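Long-range contact in putative branched-chain amino acid transport system substrate-binding protein (Rhodopseudomonas palustris, PDB 3TX6), which probably captures lignin-derived aromatic acids such as p-coumarate in the periplasm and delivers them to an ABC transporter: residues I97-L102 / V113-P118. Residues are numbered along the deposited sequence; the frame is centred on the assembly and turned at random.
With ENO (3-(4-hydroxy-phenyl)pyruvic acid), chain D.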
loop_
_atom_site.group_PDB
_atom_site.type_symbol
_atom_site.label_atom_id
_atom_site.label_comp_id
_atom_site.label_asym_id
_atom_site.label_seq_id
_atom_site.Cartn_x
_atom_site.Cartn_y
_atom_site.Cartn_z
ATOM N N ILE A 97 5.468 -11.280 -0.522
ATOM C CA ILE A 97 4.404 -10.376 -0.930
ATOM C C ILE A 97 4.496 -9.100 -0.071
ATOM O O ILE A 97 4.269 -9.126 1.161
ATOM C CB ILE A 97 3.005 -11.016 -0.789
ATOM C CG1 ILE A 97 2.884 -12.239 -1.677
ATOM C CG2 ILE A 97 1.961 -10.010 -1.169
ATOM C CD1 ILE A 97 1.604 -13.068 -1.501
ATOM N N ALA A 98 4.929 -8.014 -0.711
ATOM C CA ALA A 98 5.114 -6.723 -0.072
ATOM C C ALA A 98 3.768 -6.087 0.242
ATOM O O ALA A 98 2.879 -6.085 -0.613
ATOM C CB ALA A 98 5.992 -5.808 -0.939
ATOM N N LEU A 99 3.693 -5.438 1.413
ATOM C CA LEU A 99 2.483 -4.728 1.844
ATOM C C LEU A 99 2.664 -3.184 1.845
ATOM O O LEU A 99 1.762 -2.466 2.268
ATOM C CB LEU A 99 1.997 -5.263 3.191
ATOM C CG LEU A 99 1.697 -6.759 3.279
ATOM C CD1 LEU A 99 1.205 -7.153 4.697
ATOM C CD2 LEU A 99 0.720 -7.266 2.201
ATOM N N ALA A 100 3.798 -2.711 1.320
ATOM C CA ALA A 100 4.095 -1.300 1.078
ATOM C C ALA A 100 4.748 -1.205 -0.271
ATOM O O ALA A 100 5.346 -2.158 -0.710
ATOM C CB ALA A 100 5.049 -0.746 2.121
ATOM N N PRO A 101 4.496 -0.098 -0.986
ATOM C CA PRO A 101 5.176 0.043 -2.259
ATOM C C PRO A 101 6.701 0.100 -1.945
ATOM O O PRO A 101 7.150 0.450 -0.835
ATOM C CB PRO A 101 4.541 1.273 -2.880
ATOM C CG PRO A 101 3.896 2.006 -1.805
ATOM C CD PRO A 101 3.733 1.098 -0.622
ATOM N N LEU A 102 7.477 -0.426 -2.831
ATOM C CA LEU A 102 8.897 -0.309 -2.721
ATOM C C LEU A 102 9.446 -0.264 -4.145
ATOM O O LEU A 102 8.768 -0.720 -5.098
ATOM C CB LEU A 102 9.480 -1.525 -1.964
ATOM C CG LEU A 102 9.591 -2.839 -2.695
ATOM C CD1 LEU A 102 10.607 -3.748 -2.005
ATOM C CD2 LEU A 102 8.201 -3.461 -2.782
ATOM N N VAL A 113 6.857 -9.622 -5.054
ATOM C CA VAL A 113 5.781 -8.899 -5.699
ATOM C C VAL A 113 5.202 -7.916 -4.671
ATOM O O VAL A 113 5.470 -8.036 -3.480
ATOM C CB VAL A 113 4.670 -9.831 -6.211
ATOM C CG1 VAL A 113 5.204 -10.737 -7.324
ATOM C CG2 VAL A 113 4.002 -10.648 -5.107
ATOM N N ALA A 114 4.369 -6.994 -5.137
ATOM C CA ALA A 114 3.764 -5.979 -4.254
ATOM C C ALA A 114 2.244 -5.914 -4.380
ATOM O O ALA A 114 1.722 -5.912 -5.472
ATOM C CB ALA A 114 4.378 -4.625 -4.496
HETATM N N MSE A 115 1.567 -5.799 -3.248
HETATM C CA MSE A 115 0.127 -5.581 -3.246
HETATM C C MSE A 115 -0.263 -4.119 -3.459
HETATM O O MSE A 115 -1.211 -3.843 -4.186
HETATM C CB MSE A 115 -0.484 -6.172 -1.983
HETATM C CG MSE A 115 -0.111 -7.650 -1.832
HETATM SE SE MSE A 115 -0.499 -8.770 -3.438
HETATM C CE MSE A 115 -2.418 -8.618 -3.226
ATOM N N PRO A 116 0.409 -3.157 -2.802
ATOM C CA PRO A 116 -0.005 -1.749 -3.021
ATOM C C PRO A 116 0.137 -1.303 -4.465
ATOM O O PRO A 116 1.012 -1.775 -5.193
ATOM C CB PRO A 116 0.916 -0.952 -2.101
ATOM C CG PRO A 116 1.293 -1.936 -1.043
ATOM C CD PRO A 116 1.489 -3.228 -1.824
ATOM N N GLN A 117 -0.744 -0.392 -4.877
ATOM C CA GLN A 117 -0.654 0.186 -6.165
ATOM C C GLN A 117 0.713 0.874 -6.366
ATOM O O GLN A 117 1.198 1.561 -5.480
ATOM C CB GLN A 117 -1.758 1.216 -6.372
ATOM C CG GLN A 117 -3.170 0.618 -6.371
ATOM C CD GLN A 117 -3.741 0.325 -4.992
ATOM O OE1 GLN A 117 -3.119 0.638 -3.981
ATOM N NE2 GLN A 117 -4.964 -0.245 -4.951
ATOM N N PRO A 118 1.331 0.674 -7.551
ATOM C CA PRO A 118 2.577 1.360 -7.847
ATOM C C PRO A 118 2.387 2.841 -7.930
ATOM O O PRO A 118 1.313 3.328 -8.324
ATOM C CB PRO A 118 3.015 0.746 -9.176
ATOM C CG PRO A 118 1.771 0.312 -9.838
ATOM C CD PRO A 118 0.844 -0.101 -8.703
HETATM O O4 ENO D . 4.940 2.727 1.849
HETATM C C9 ENO D . 1.682 1.855 2.359
HETATM C C8 ENO D . 0.704 1.216 1.625
HETATM C C7 ENO D . 0.091 1.847 0.532
HETATM C C6 ENO D . 0.558 3.088 0.145
HETATM C C5 ENO D . 1.530 3.754 0.886
HETATM C C4 ENO D . 2.120 3.135 2.002
HETATM O O3 ENO D . -0.870 1.147 -0.186
HETATM C C3 ENO D . 3.122 3.864 2.852
HETATM C C2 ENO D . 4.564 3.628 2.618
HETATM C C1 ENO D . 5.505 4.401 3.416
HETATM O O2 ENO D . 6.722 4.169 3.264
HETATM O O1 ENO D . 5.097 5.284 4.229
#
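Ala98 and Ala114 pair as neighbours on the last two parallel strands of one lobe's sheet, joined as a beta-alpha-beta unit through helix 106-109 in a periplasmic binding protein fold. Ala98 N donates to Val113 O (2.8 Å, N-H...O 173°), and Ala98 O accepts Met115 N (3.0 Å, 175°), so both polar groups of this one residue hold the strand ends together. The methyls of the two alanines meet on one face, where Thr82 of helix 79-92 touches Ala98 and Tyr341 touches Ala114. On the other face Ile97 and Val113 lie side by side: Ile97 CG1, anti to its carbonyl carbon (chi1 -62°), comes 3.9 Å from Val113 CG2. Beyond the strands both chains turn into the ligand cleft, where Leu99, Ala100, Pro101 and Pro116 contribute to the pocket for 3-(4-hydroxy-phenyl)pyruvic acid. Pro101 CD, 3.8 Å from Pro116 CB, also touches the ligand, lying 3.2 Å from its keto oxygen O4 and close to its ring carbon C4. An alanine in place of Pro101 would lack CG and CD and would probably open a gap between Pro116 and the ligand's keto group. His286, on helix 282-304, packs against Pro116 and is itself hydrogen-bonded to the ligand. Followed around its ring, Pro116 spans the space from ligand to strand end: CB, at the pocket wall, meets the ligand's phenol oxygen O3 at 3.4 Å, CG sits 3.4 Å from Leu99 O with the carbonyl carbon equally near, and CD closes the ring near the already bonded Ala98 O.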